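Local atomic coordinates of TonB-dependent siderophore receptor (Pseudomonas aeruginosa 39016, PDB entry 5NEC), a protein that probably takes up iron-loaded siderophores across the outer membrane as a TonB-dependent, plugged beta-barrel receptor named PiuD, and may admit siderophore-drug conjugates. Residues Ser242-Ala247 and Val261-Gly266; Asn267-Thr272 and Glu407-His412; Arg280-Thr285 and Tyr304-Gln309. All coordinates share one frame; numbering follows the deposited sequence.

Contact 1: Ser242-Ala247 and Val261-Gly266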
ATOM      1  N   SER A 242     -16.957  11.312   0.434  1.00 40.21           N
ATOM      2  CA  SER A 242     -17.557  11.455  -0.896  1.00 39.91           C
ATOM      3  C   SER A 242     -16.508  11.895  -1.916  1.00 39.09           C
ATOM      4  O   SER A 242     -16.666  11.656  -3.121  1.00 38.31           O
ATOM      5  CB  SER A 242     -18.703  12.498  -0.874  1.00 40.48           C
ATOM      6  OG  SER A 242     -18.251  13.800  -0.484  1.00 38.75           O
ATOM      7  N   GLY A 243     -15.457  12.558  -1.437  1.00 39.40           N
ATOM      8  CA  GLY A 243     -14.575  13.327  -2.317  1.00 40.40           C
ATOM      9  C   GLY A 243     -15.284  14.548  -2.897  1.00 38.55           C
ATOM     10  O   GLY A 243     -16.372  14.918  -2.457  1.00 35.83           O
ATOM     11  N   ILE A 244     -14.631  15.141  -3.891  1.00 38.80           N
ATOM     12  CA  ILE A 244     -14.974  16.429  -4.460  1.00 37.44           C
ATOM     13  C   ILE A 244     -15.095  16.208  -5.951  1.00 38.24           C
ATOM     14  O   ILE A 244     -14.201  15.604  -6.563  1.00 36.46           O
ATOM     15  CB  ILE A 244     -13.858  17.452  -4.183  1.00 37.66           C
ATOM     16  CG1 ILE A 244     -13.590  17.573  -2.676  1.00 37.27           C
ATOM     17  CG2 ILE A 244     -14.178  18.829  -4.779  1.00 38.33           C
ATOM     18  CD1 ILE A 244     -14.786  18.025  -1.857  1.00 38.15           C
ATOM     19  N   PRO A 245     -16.208  16.671  -6.555  1.00 38.65           N
ATOM     20  CA  PRO A 245     -16.373  16.459  -7.993  1.00 39.88           C
ATOM     21  C   PRO A 245     -15.379  17.254  -8.860  1.00 41.31           C
ATOM     22  O   PRO A 245     -14.927  18.346  -8.476  1.00 40.38           O
ATOM     23  CB  PRO A 245     -17.805  16.949  -8.263  1.00 40.40           C
ATOM     24  CG  PRO A 245     -18.097  17.904  -7.162  1.00 39.75           C
ATOM     25  CD  PRO A 245     -17.318  17.445  -5.974  1.00 37.74           C
ATOM     26  N   TYR A 246     -15.042  16.680 -10.014  1.00 40.82           N
ATOM     27  CA  TYR A 246     -14.371  17.413 -11.080  1.00 40.43           C
ATOM     28  C   TYR A 246     -15.318  18.491 -11.608  1.00 41.25           C
ATOM     29  O   TYR A 246     -16.529  18.265 -11.751  1.00 39.58           O
ATOM     30  CB  TYR A 246     -13.980  16.495 -12.254  1.00 39.40           C
ATOM     31  CG  TYR A 246     -12.927  15.476 -11.929  1.00 39.75           C
ATOM     32  CD1 TYR A 246     -11.700  15.862 -11.384  1.00 40.37           C
ATOM     33  CD2 TYR A 246     -13.137  14.112 -12.176  1.00 38.34           C
ATOM     34  CE1 TYR A 246     -10.726  14.914 -11.077  1.00 39.75           C
ATOM     35  CE2 TYR A 246     -12.156  13.169 -11.881  1.00 38.29           C
ATOM     36  CZ  TYR A 246     -10.958  13.570 -11.332  1.00 38.40           C
ATOM     37  OH  TYR A 246      -9.978  12.647 -11.032  1.00 38.78           O
ATOM     38  N   ALA A 247     -14.759  19.667 -11.890  1.00 43.95           N
ATOM     39  CA  ALA A 247     -15.470  20.685 -12.682  1.00 46.13           C
ATOM     40  C   ALA A 247     -15.811  20.048 -14.023  1.00 46.46           C
ATOM     41  O   ALA A 247     -15.106  19.125 -14.457  1.00 47.46           O
ATOM     42  CB  ALA A 247     -14.619  21.939 -12.869  1.00 45.21           C
ATOM     43  N   VAL A 261     -13.568  20.887  -8.493  1.00 40.83           N
ATOM     44  CA  VAL A 261     -14.176  22.196  -8.185  1.00 41.62           C
ATOM     45  C   VAL A 261     -13.549  22.815  -6.930  1.00 43.37           C
ATOM     46  O   VAL A 261     -13.044  22.103  -6.083  1.00 45.58           O
ATOM     47  CB  VAL A 261     -15.708  22.141  -8.051  1.00 39.98           C
ATOM     48  CG1 VAL A 261     -16.339  21.689  -9.361  1.00 39.93           C
ATOM     49  CG2 VAL A 261     -16.141  21.236  -6.903  1.00 40.86           C
ATOM     50  N   ASN A 262     -13.560  24.139  -6.851  1.00 45.59           N
ATOM     51  CA  ASN A 262     -13.094  24.865  -5.686  1.00 48.37           C
ATOM     52  C   ASN A 262     -14.294  25.258  -4.821  1.00 47.48           C
ATOM     53  O   ASN A 262     -15.044  26.155  -5.156  1.00 51.96           O
ATOM     54  CB  ASN A 262     -12.270  26.075  -6.102  1.00 52.16           C
ATOM     55  CG  ASN A 262     -11.571  26.740  -4.930  1.00 59.11           C
ATOM     56  OD1 ASN A 262     -10.989  26.075  -4.068  1.00 63.93           O
ATOM     57  ND2 ASN A 262     -11.628  28.071  -4.886  1.00 63.06           N
ATOM     58  N   VAL A 263     -14.468  24.544  -3.717  1.00 45.74           N
ATOM     59  CA  VAL A 263     -15.542  24.759  -2.758  1.00 43.60           C
ATOM     60  C   VAL A 263     -14.922  24.809  -1.366  1.00 43.14           C
ATOM     61  O   VAL A 263     -13.716  24.644  -1.210  1.00 42.59           O
ATOM     62  CB  VAL A 263     -16.604  23.633  -2.839  1.00 44.78           C
ATOM     63  CG1 VAL A 263     -17.326  23.657  -4.191  1.00 43.89           C
ATOM     64  CG2 VAL A 263     -16.006  22.251  -2.578  1.00 44.19           C
ATOM     65  N   ASP A 264     -15.721  25.051  -0.338  1.00 43.34           N
ATOM     66  CA  ASP A 264     -15.174  25.102   1.016  1.00 43.45           C
ATOM     67  C   ASP A 264     -14.466  23.784   1.355  1.00 43.15           C
ATOM     68  O   ASP A 264     -14.856  22.705   0.890  1.00 42.45           O
ATOM     69  CB  ASP A 264     -16.270  25.414   2.030  1.00 44.81           C
ATOM     70  CG  ASP A 264     -16.719  26.879   1.982  1.00 47.81           C
ATOM     71  OD1 ASP A 264     -16.165  27.692   1.186  1.00 48.39           O
ATOM     72  OD2 ASP A 264     -17.632  27.230   2.759  1.00 48.56           O
ATOM     73  N   ARG A 265     -13.407  23.892   2.142  1.00 43.04           N
ATOM     74  CA  ARG A 265     -12.532  22.766   2.439  1.00 43.79           C
ATOM     75  C   ARG A 265     -13.279  21.521   2.957  1.00 42.02           C
ATOM     76  O   ARG A 265     -13.017  20.416   2.498  1.00 41.46           O
ATOM     77  CB  ARG A 265     -11.471  23.197   3.445  1.00 46.05           C
ATOM     78  CG  ARG A 265     -10.354  22.177   3.668  1.00 49.16           C
ATOM     79  CD  ARG A 265      -9.598  22.454   4.971  1.00 49.92           C
ATOM     80  NE  ARG A 265      -8.795  23.654   4.845  1.00 51.40           N
ATOM     81  CZ  ARG A 265      -7.606  23.724   4.232  1.00 54.30           C
ATOM     82  NH1 ARG A 265      -7.015  22.645   3.673  1.00 53.45           N
ATOM     83  NH2 ARG A 265      -6.995  24.903   4.178  1.00 55.47           N
ATOM     84  N   GLY A 266     -14.226  21.732   3.873  1.00 41.28           N
ATOM     85  CA  GLY A 266     -14.935  20.663   4.585  1.00 39.47           C
ATOM     86  C   GLY A 266     -16.088  19.996   3.854  1.00 39.80           C
ATOM     87  O   GLY A 266     -16.605  18.984   4.338  1.00 39.11           O
TER

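Contact 2: Asn267-Thr272 and Glu407-His412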
ATOM      1  N   ASN A 267     -16.498  20.523   2.698  1.00 38.82           N
ATOM      2  CA  ASN A 267     -17.686  20.016   2.011  1.00 38.47           C
ATOM      3  C   ASN A 267     -17.671  18.485   1.848  1.00 38.23           C
ATOM      4  O   ASN A 267     -16.750  17.908   1.254  1.00 37.95           O
ATOM      5  CB  ASN A 267     -17.826  20.635   0.621  1.00 39.78           C
ATOM      6  CG  ASN A 267     -18.400  22.044   0.638  1.00 40.67           C
ATOM      7  OD1 ASN A 267     -18.447  22.700   1.664  1.00 42.50           O
ATOM      8  ND2 ASN A 267     -18.851  22.505  -0.523  1.00 39.57           N
ATOM      9  N   PHE A 268     -18.725  17.864   2.359  1.00 37.89           N
ATOM     10  CA  PHE A 268     -18.992  16.446   2.249  1.00 38.19           C
ATOM     11  C   PHE A 268     -20.374  16.272   1.587  1.00 37.86           C
ATOM     12  O   PHE A 268     -21.389  16.775   2.079  1.00 37.68           O
ATOM     13  CB  PHE A 268     -18.916  15.848   3.675  1.00 38.61           C
ATOM     14  CG  PHE A 268     -19.354  14.416   3.779  1.00 37.54           C
ATOM     15  CD1 PHE A 268     -18.805  13.442   2.955  1.00 37.24           C
ATOM     16  CD2 PHE A 268     -20.308  14.038   4.712  1.00 37.36           C
ATOM     17  CE1 PHE A 268     -19.213  12.123   3.039  1.00 35.20           C
ATOM     18  CE2 PHE A 268     -20.716  12.719   4.807  1.00 36.25           C
ATOM     19  CZ  PHE A 268     -20.162  11.762   3.973  1.00 35.25           C
ATOM     20  N   TYR A 269     -20.411  15.567   0.466  1.00 38.43           N
ATOM     21  CA  TYR A 269     -21.657  15.376  -0.291  1.00 40.23           C
ATOM     22  C   TYR A 269     -22.431  14.098   0.078  1.00 40.31           C
ATOM     23  O   TYR A 269     -23.521  13.865  -0.442  1.00 37.91           O
ATOM     24  CB  TYR A 269     -21.367  15.440  -1.806  1.00 41.04           C
ATOM     25  CG  TYR A 269     -20.797  16.792  -2.152  1.00 41.47           C
ATOM     26  CD1 TYR A 269     -21.630  17.920  -2.263  1.00 40.93           C
ATOM     27  CD2 TYR A 269     -19.421  16.981  -2.248  1.00 41.14           C
ATOM     28  CE1 TYR A 269     -21.108  19.177  -2.521  1.00 39.51           C
ATOM     29  CE2 TYR A 269     -18.899  18.243  -2.507  1.00 42.11           C
ATOM     30  CZ  TYR A 269     -19.759  19.327  -2.645  1.00 40.02           C
ATOM     31  OH  TYR A 269     -19.248  20.557  -2.897  1.00 41.19           O
ATOM     32  N   GLY A 270     -21.883  13.297   0.991  1.00 40.49           N
ATOM     33  CA  GLY A 270     -22.542  12.078   1.440  1.00 39.34           C
ATOM     34  C   GLY A 270     -23.551  12.319   2.550  1.00 40.05           C
ATOM     35  O   GLY A 270     -23.876  13.463   2.885  1.00 40.31           O
ATOM     36  N   LEU A 271     -24.020  11.215   3.123  1.00 39.80           N
ATOM     37  CA  LEU A 271     -25.152  11.186   4.021  1.00 39.85           C
ATOM     38  C   LEU A 271     -24.822  10.366   5.257  1.00 41.45           C
ATOM     39  O   LEU A 271     -24.644   9.150   5.174  1.00 41.17           O
ATOM     40  CB  LEU A 271     -26.325  10.536   3.325  1.00 40.14           C
ATOM     41  CG  LEU A 271     -26.957  11.358   2.211  1.00 41.75           C
ATOM     42  CD1 LEU A 271     -27.829  10.462   1.319  1.00 42.25           C
ATOM     43  CD2 LEU A 271     -27.741  12.521   2.792  1.00 41.65           C
ATOM     44  N   THR A 272     -24.763  11.030   6.404  1.00 42.91           N
ATOM     45  CA  THR A 272     -24.511  10.355   7.682  1.00 43.90           C
ATOM     46  C   THR A 272     -25.582   9.332   8.042  1.00 42.11           C
ATOM     47  O   THR A 272     -25.277   8.349   8.689  1.00 43.74           O
ATOM     48  CB  THR A 272     -24.349  11.355   8.846  1.00 43.53           C
ATOM     49  OG1 THR A 272     -25.448  12.275   8.855  1.00 45.73           O
ATOM     50  CG2 THR A 272     -23.070  12.115   8.680  1.00 43.49           C
ATOM     51  N   GLU A 407     -22.296  24.349  -2.936  1.00 39.55           N
ATOM     52  CA  GLU A 407     -21.570  25.197  -2.001  1.00 41.29           C
ATOM     53  C   GLU A 407     -21.802  24.800  -0.560  1.00 39.93           C
ATOM     54  O   GLU A 407     -20.850  24.779   0.203  1.00 36.53           O
ATOM     55  CB  GLU A 407     -21.935  26.688  -2.189  1.00 44.16           C
ATOM     56  CG  GLU A 407     -21.613  27.248  -3.558  1.00 47.16           C
ATOM     57  CD  GLU A 407     -20.128  27.200  -3.902  1.00 53.51           C
ATOM     58  OE1 GLU A 407     -19.262  27.531  -3.040  1.00 56.16           O
ATOM     59  OE2 GLU A 407     -19.809  26.837  -5.062  1.00 61.32           O
ATOM     60  N   ASN A 408     -23.049  24.502  -0.179  1.00 41.35           N
ATOM     61  CA  ASN A 408     -23.392  24.265   1.240  1.00 42.01           C
ATOM     62  C   ASN A 408     -24.222  23.011   1.481  1.00 42.37           C
ATOM     63  O   ASN A 408     -25.364  23.093   1.947  1.00 43.48           O
ATOM     64  CB  ASN A 408     -24.109  25.480   1.821  1.00 44.23           C
ATOM     65  CG  ASN A 408     -23.261  26.731   1.757  1.00 44.46           C
ATOM     66  OD1 ASN A 408     -23.643  27.711   1.150  1.00 49.18           O
ATOM     67  ND2 ASN A 408     -22.078  26.673   2.310  1.00 45.11           N
ATOM     68  N   PRO A 409     -23.641  21.831   1.200  1.00 41.41           N
ATOM     69  CA  PRO A 409     -24.414  20.589   1.371  1.00 40.27           C
ATOM     70  C   PRO A 409     -24.684  20.295   2.841  1.00 39.87           C
ATOM     71  O   PRO A 409     -23.887  20.687   3.695  1.00 38.19           O
ATOM     72  CB  PRO A 409     -23.487  19.532   0.790  1.00 39.66           C
ATOM     73  CG  PRO A 409     -22.122  20.084   1.059  1.00 40.70           C
ATOM     74  CD  PRO A 409     -22.243  21.562   0.839  1.00 40.19           C
ATOM     75  N   ASN A 410     -25.807  19.621   3.110  1.00 40.02           N
ATOM     76  CA  ASN A 410     -26.164  19.171   4.454  1.00 40.34           C
ATOM     77  C   ASN A 410     -26.074  17.632   4.580  1.00 39.63           C
ATOM     78  O   ASN A 410     -26.971  16.908   4.133  1.00 38.65           O
ATOM     79  CB  ASN A 410     -27.573  19.619   4.816  1.00 40.30           C
ATOM     80  CG  ASN A 410     -27.957  19.210   6.234  1.00 40.43           C
ATOM     81  OD1 ASN A 410     -27.105  18.839   7.061  1.00 40.69           O
ATOM     82  ND2 ASN A 410     -29.238  19.270   6.520  1.00 40.61           N
ATOM     83  N   PRO A 411     -25.005  17.127   5.218  1.00 39.72           N
ATOM     84  CA  PRO A 411     -24.868  15.669   5.326  1.00 40.88           C
ATOM     85  C   PRO A 411     -25.911  14.954   6.204  1.00 40.94           C
ATOM     86  O   PRO A 411     -26.046  13.728   6.106  1.00 41.58           O
ATOM     87  CB  PRO A 411     -23.474  15.473   5.914  1.00 41.99           C
ATOM     88  CG  PRO A 411     -22.801  16.785   5.869  1.00 41.24           C
ATOM     89  CD  PRO A 411     -23.827  17.853   5.711  1.00 40.72           C
ATOM     90  N   HIS A 412     -26.616  15.701   7.050  1.00 40.75           N
ATOM     91  CA  HIS A 412     -27.631  15.130   7.935  1.00 43.24           C
ATOM     92  C   HIS A 412     -29.034  15.003   7.313  1.00 43.55           C
ATOM     93  O   HIS A 412     -29.932  14.494   7.963  1.00 44.90           O
ATOM     94  CB  HIS A 412     -27.729  15.951   9.211  1.00 45.37           C
ATOM     95  CG  HIS A 412     -26.427  16.105   9.931  1.00 48.25           C
ATOM     96  ND1 HIS A 412     -25.831  15.072  10.629  1.00 50.66           N
ATOM     97  CD2 HIS A 412     -25.607  17.172  10.067  1.00 49.84           C
ATOM     98  CE1 HIS A 412     -24.699  15.495  11.159  1.00 50.93           C
ATOM     99  NE2 HIS A 412     -24.534  16.761  10.826  1.00 51.70           N
TER

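Contact 3: Arg280-Thr285 and Tyr304-Gln309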
ATOM      1  N   ARG A 280     -13.977  -6.565   7.774  1.00 48.62           N
ATOM      2  CA  ARG A 280     -13.448  -7.535   8.703  1.00 50.45           C
ATOM      3  C   ARG A 280     -12.404  -8.313   7.939  1.00 49.82           C
ATOM      4  O   ARG A 280     -12.693  -8.766   6.838  1.00 48.31           O
ATOM      5  CB  ARG A 280     -14.554  -8.463   9.182  1.00 55.33           C
ATOM      6  CG  ARG A 280     -14.112  -9.400  10.296  1.00 63.10           C
ATOM      7  CD  ARG A 280     -15.247 -10.311  10.780  1.00 69.50           C
ATOM      8  NE  ARG A 280     -16.305  -9.537  11.455  1.00 75.96           N
ATOM      9  CZ  ARG A 280     -17.241 -10.018  12.284  1.00 78.81           C
ATOM     10  NH1 ARG A 280     -17.303 -11.318  12.601  1.00 80.34           N
ATOM     11  NH2 ARG A 280     -18.119  -9.164  12.825  1.00 78.32           N
ATOM     12  N   ILE A 281     -11.194  -8.440   8.490  1.00 49.38           N
ATOM     13  CA  ILE A 281     -10.205  -9.365   7.943  1.00 50.46           C
ATOM     14  C   ILE A 281      -9.700 -10.311   9.041  1.00 49.21           C
ATOM     15  O   ILE A 281      -9.464  -9.892  10.165  1.00 47.65           O
ATOM     16  CB  ILE A 281      -9.040  -8.683   7.189  1.00 52.11           C
ATOM     17  CG1 ILE A 281      -8.049  -9.756   6.723  1.00 54.14           C
ATOM     18  CG2 ILE A 281      -8.354  -7.656   8.050  1.00 54.38           C
ATOM     19  CD1 ILE A 281      -7.233  -9.376   5.511  1.00 56.59           C
ATOM     20  N   ASP A 282      -9.600 -11.599   8.694  1.00 48.75           N
ATOM     21  CA  ASP A 282      -9.022 -12.656   9.531  1.00 48.56           C
ATOM     22  C   ASP A 282      -7.980 -13.410   8.714  1.00 48.73           C
ATOM     23  O   ASP A 282      -8.273 -13.830   7.599  1.00 50.40           O
ATOM     24  CB  ASP A 282     -10.095 -13.629   9.960  1.00 49.26           C
ATOM     25  CG  ASP A 282     -10.937 -13.095  11.070  1.00 50.19           C
ATOM     26  OD1 ASP A 282     -10.408 -13.044  12.195  1.00 53.65           O
ATOM     27  OD2 ASP A 282     -12.118 -12.707  10.846  1.00 52.90           O
ATOM     28  N   THR A 283      -6.776 -13.571   9.254  1.00 47.86           N
ATOM     29  CA  THR A 283      -5.698 -14.290   8.574  1.00 47.71           C
ATOM     30  C   THR A 283      -4.921 -15.154   9.587  1.00 47.77           C
ATOM     31  O   THR A 283      -4.470 -14.663  10.625  1.00 47.78           O
ATOM     32  CB  THR A 283      -4.780 -13.295   7.851  1.00 48.30           C
ATOM     33  OG1 THR A 283      -5.545 -12.649   6.845  1.00 50.12           O
ATOM     34  CG2 THR A 283      -3.623 -13.967   7.150  1.00 49.75           C
ATOM     35  N   SER A 284      -4.821 -16.448   9.285  1.00 46.08           N
ATOM     36  CA  SER A 284      -4.083 -17.409  10.082  1.00 44.76           C
ATOM     37  C   SER A 284      -2.912 -17.846   9.248  1.00 43.86           C
ATOM     38  O   SER A 284      -3.096 -18.160   8.082  1.00 42.21           O
ATOM     39  CB  SER A 284      -4.948 -18.620  10.395  1.00 44.98           C
ATOM     40  OG  SER A 284      -5.936 -18.292  11.346  1.00 44.66           O
ATOM     41  N   THR A 285      -1.712 -17.859   9.832  1.00 43.11           N
ATOM     42  CA  THR A 285      -0.509 -18.278   9.116  1.00 43.45           C
ATOM     43  C   THR A 285       0.249 -19.279   9.984  1.00 43.40           C
ATOM     44  O   THR A 285       0.414 -19.054  11.183  1.00 42.12           O
ATOM     45  CB  THR A 285       0.396 -17.068   8.766  1.00 42.76           C
ATOM     46  OG1 THR A 285      -0.369 -16.095   8.058  1.00 45.34           O
ATOM     47  CG2 THR A 285       1.554 -17.479   7.877  1.00 42.59           C
ATOM     48  N   TYR A 304      -4.505 -19.389   5.734  1.00 49.55           N
ATOM     49  CA  TYR A 304      -5.928 -19.276   5.489  1.00 50.64           C
ATOM     50  C   TYR A 304      -6.357 -17.831   5.809  1.00 50.35           C
ATOM     51  O   TYR A 304      -6.061 -17.308   6.885  1.00 48.76           O
ATOM     52  CB  TYR A 304      -6.736 -20.270   6.321  1.00 53.33           C
ATOM     53  CG  TYR A 304      -8.214 -20.199   5.977  1.00 56.64           C
ATOM     54  CD1 TYR A 304      -8.753 -21.001   4.956  1.00 60.01           C
ATOM     55  CD2 TYR A 304      -9.062 -19.289   6.612  1.00 56.71           C
ATOM     56  CE1 TYR A 304     -10.093 -20.912   4.596  1.00 59.70           C
ATOM     57  CE2 TYR A 304     -10.398 -19.195   6.256  1.00 58.24           C
ATOM     58  CZ  TYR A 304     -10.914 -20.006   5.258  1.00 59.62           C
ATOM     59  OH  TYR A 304     -12.238 -19.893   4.922  1.00 60.25           O
ATOM     60  N   GLY A 305      -7.084 -17.214   4.879  1.00 50.46           N
ATOM     61  CA  GLY A 305      -7.559 -15.838   5.018  1.00 48.63           C
ATOM     62  C   GLY A 305      -9.029 -15.714   4.692  1.00 47.69           C
ATOM     63  O   GLY A 305      -9.554 -16.463   3.899  1.00 46.82           O
ATOM     64  N   ASN A 306      -9.682 -14.729   5.291  1.00 49.12           N
ATOM     65  CA  ASN A 306     -11.120 -14.547   5.207  1.00 50.23           C
ATOM     66  C   ASN A 306     -11.417 -13.049   5.366  1.00 50.86           C
ATOM     67  O   ASN A 306     -11.083 -12.472   6.404  1.00 49.52           O
ATOM     68  CB  ASN A 306     -11.746 -15.363   6.336  1.00 53.43           C
ATOM     69  CG  ASN A 306     -13.226 -15.120   6.501  1.00 56.34           C
ATOM     70  OD1 ASN A 306     -13.918 -14.766   5.546  1.00 61.10           O
ATOM     71  ND2 ASN A 306     -13.700 -15.222   7.726  1.00 58.34           N
ATOM     72  N   SER A 307     -12.011 -12.409   4.352  1.00 52.70           N
ATOM     73  CA  SER A 307     -12.311 -10.966   4.433  1.00 53.40           C
ATOM     74  C   SER A 307     -13.712 -10.628   3.952  1.00 53.01           C
ATOM     75  O   SER A 307     -14.162 -11.157   2.957  1.00 57.61           O
ATOM     76  CB  SER A 307     -11.275 -10.128   3.681  1.00 53.20           C
ATOM     77  OG  SER A 307     -11.455 -10.270   2.303  1.00 53.96           O
ATOM     78  N   HIS A 308     -14.389  -9.755   4.689  1.00 51.79           N
ATOM     79  CA  HIS A 308     -15.718  -9.293   4.363  1.00 52.03           C
ATOM     80  C   HIS A 308     -15.674  -7.765   4.194  1.00 50.93           C
ATOM     81  O   HIS A 308     -14.997  -7.057   4.953  1.00 48.57           O
ATOM     82  CB  HIS A 308     -16.703  -9.689   5.466  1.00 54.07           C
ATOM     83  CG  HIS A 308     -18.115  -9.285   5.177  1.00 60.65           C
ATOM     84  ND1 HIS A 308     -18.832  -9.772   4.098  1.00 60.57           N
ATOM     85  CD2 HIS A 308     -18.940  -8.418   5.814  1.00 62.76           C
ATOM     86  CE1 HIS A 308     -20.038  -9.236   4.094  1.00 60.16           C
ATOM     87  NE2 HIS A 308     -20.134  -8.419   5.128  1.00 62.27           N
ATOM     88  N   GLN A 309     -16.381  -7.265   3.189  1.00 48.19           N
ATOM     89  CA  GLN A 309     -16.563  -5.839   2.983  1.00 48.18           C
ATOM     90  C   GLN A 309     -18.016  -5.529   2.686  1.00 46.23           C
ATOM     91  O   GLN A 309     -18.652  -6.185   1.870  1.00 44.95           O
ATOM     92  CB  GLN A 309     -15.701  -5.364   1.838  1.00 52.13           C
ATOM     93  CG  GLN A 309     -14.252  -5.295   2.227  1.00 57.08           C
ATOM     94  CD  GLN A 309     -13.367  -4.969   1.057  1.00 63.84           C
ATOM     95  OE1 GLN A 309     -13.693  -5.306  -0.084  1.00 67.49           O
ATOM     96  NE2 GLN A 309     -12.223  -4.302   1.327  1.00 69.60           N
TER

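Contact 1: Ser242-Ala247 and Val261-Gly266
Val261 sits against Ile244, Pro245 and Ala247 and supplies most of the surface that Val261-Gly266 buries on Ser242-Ala247. Its two methyls divide the apolar work. Chi1 of -62° sets CG1 of Val261 anti to its carbonyl carbon, where it rests on Ala247, 3.6 Å from its CA, with the Ala247 methyl also in contact. CG2 of Val261 is left between the backbone N and the carbonyl carbon and meets CG2 of Ile244 at 3.8 Å and CG of the Pro245 ring at 3.9 Å; the Ile244 and Pro245 side chains each cross that of Val261 obliquely. Further along, the link thins out: CD1 of Ile244 only just reaches CG2 of Val263, at 4.5 Å.

These segments belong to the loop joining barrel strands 225-238 and 276-291. Ile244 and Pro245 form a short strand that pairs with strand 716-719, while Val261 and its neighbours fold back over it without regular structure of their own.

A single backbone hydrogen bond ties the two segments, Val261 N to Pro245 O at 2.9 Å, and it is nearly straight at the hydrogen (167°).

Polar side chains bond beside this apolar patch. Ser242 OG donates to Gly243 O at 2.9 Å, in the carbonyl plane and on a lone pair. Tyr246, whose CB points away from Val261-Gly266, hydrogen-bonds through OH to Tyr712 O, and Asn262 OD1 accepts from Lys706 NZ.

Contact 2: Asn267-Thr272 and Glu407-His412
Pro409 and Pro411 are the two knuckles of Glu407-His412 that press on Asn267-Thr272, each beside an aromatic ring. The CG corner of Pro409 approaches the Tyr269 ring obliquely, 3.8 Å from CE1. Although CB of Tyr269 points away, the ring end comes back toward the proline, and its OH hydrogen-bonds to Leu406 O. Phe268 has CG anti to the backbone N (chi1 172°), and its CD2 lies 3.7 Å from CB of Pro411, which also approaches at a slant. Gly270 N stands over the centre of one face of this ring, 3.5 Å above the plane.

At one end the Asn267 amide crosses Pro409 at about a right angle, and ND2 donates to Glu407 O at 3.1 Å. The bond is bent (145° at the hydrogen), with the donor well above the carbonyl plane. At the other end Pro411 O is gripped twice by Thr272: by its N at 3.0 Å and by OG1 at 3.2 Å, both from the same face of the carbonyl. Chi1 of 51° sets OG1 between the backbone N and carbonyl carbon of Thr272, near enough for this second bond. His412 closes an Asx turn, its N donating to Asn410 OD1 at 3.2 Å.

Two irregular segments running in nearly the same direction thus join two long interstrand loops of a TonB-dependent receptor barrel, probably on its extracellular side.

Contact 3: Arg280-Thr285 and Tyr304-Gln309
Asp282 and Asn306 face each other as a hydrogen-bonded pair, their side chains rising from the same face of the sheet as those of Arg280, His308, Ser284 and Tyr304. The two chains leave their CB atoms differently, CG of Asp282 anti to its carbonyl carbon (chi1 -77°) and CG of Asn306 anti to its backbone N (172°), and OD2 of Asp282 stays 4.3 Å from ND2 of Asn306. Asp282 OD1 is bound instead by His233 and His231 of strand 225-238.

At the ends of the pairing Arg280 and Tyr304 lead away from the partner strand. Arg280 and His308 touch only near their roots, CB to CB at 4.5 Å, and the arginine runs out to a salt bridge with Glu235. Ser284 OG bonds to His231, while the Tyr304 ring touches a bound detergent molecule.

The other face carries Ile281 beside Ser307, CB to CB at 4.4 Å, and Thr283 beside Gly305, whose CA lies 4.2 Å from Thr283 OG1. Here Ile281 and Ser307 reach Thr114.

Beneath the side chains, three hydrogen-bonded pairs are each joined by two backbone bonds, such as Ser284 N to Tyr304 O at 2.8 Å. With axes 4.7 Å apart and directions 179° apart, these are neighbouring strands of an antiparallel beta hairpin in the transmembrane barrel, with Thr114 of the plug on its Ile281 side.

In the fold
Contacts 1 and 2 adjoin, with centres 11 Å apart: Val261-Gly266 runs straight into Asn267-Thr272, and Ser242 OG lies 2.9 Å from Tyr269 N in a probable hydrogen bond. Together they bind the loop between strands 225-238 and 276-291 first to itself and then to the loop following strand 403-405. Contact 3 follows contact 1 in the chain and falls between the two segments of contact 2, in the hairpin of strands 276-291 and 296-316. Its centre lies 35 Å and 33 Å from theirs. Contact 3 thus belongs to the barrel wall and contacts 1 and 2 to loops packed at one end, the nearest atoms about 16 Å apart.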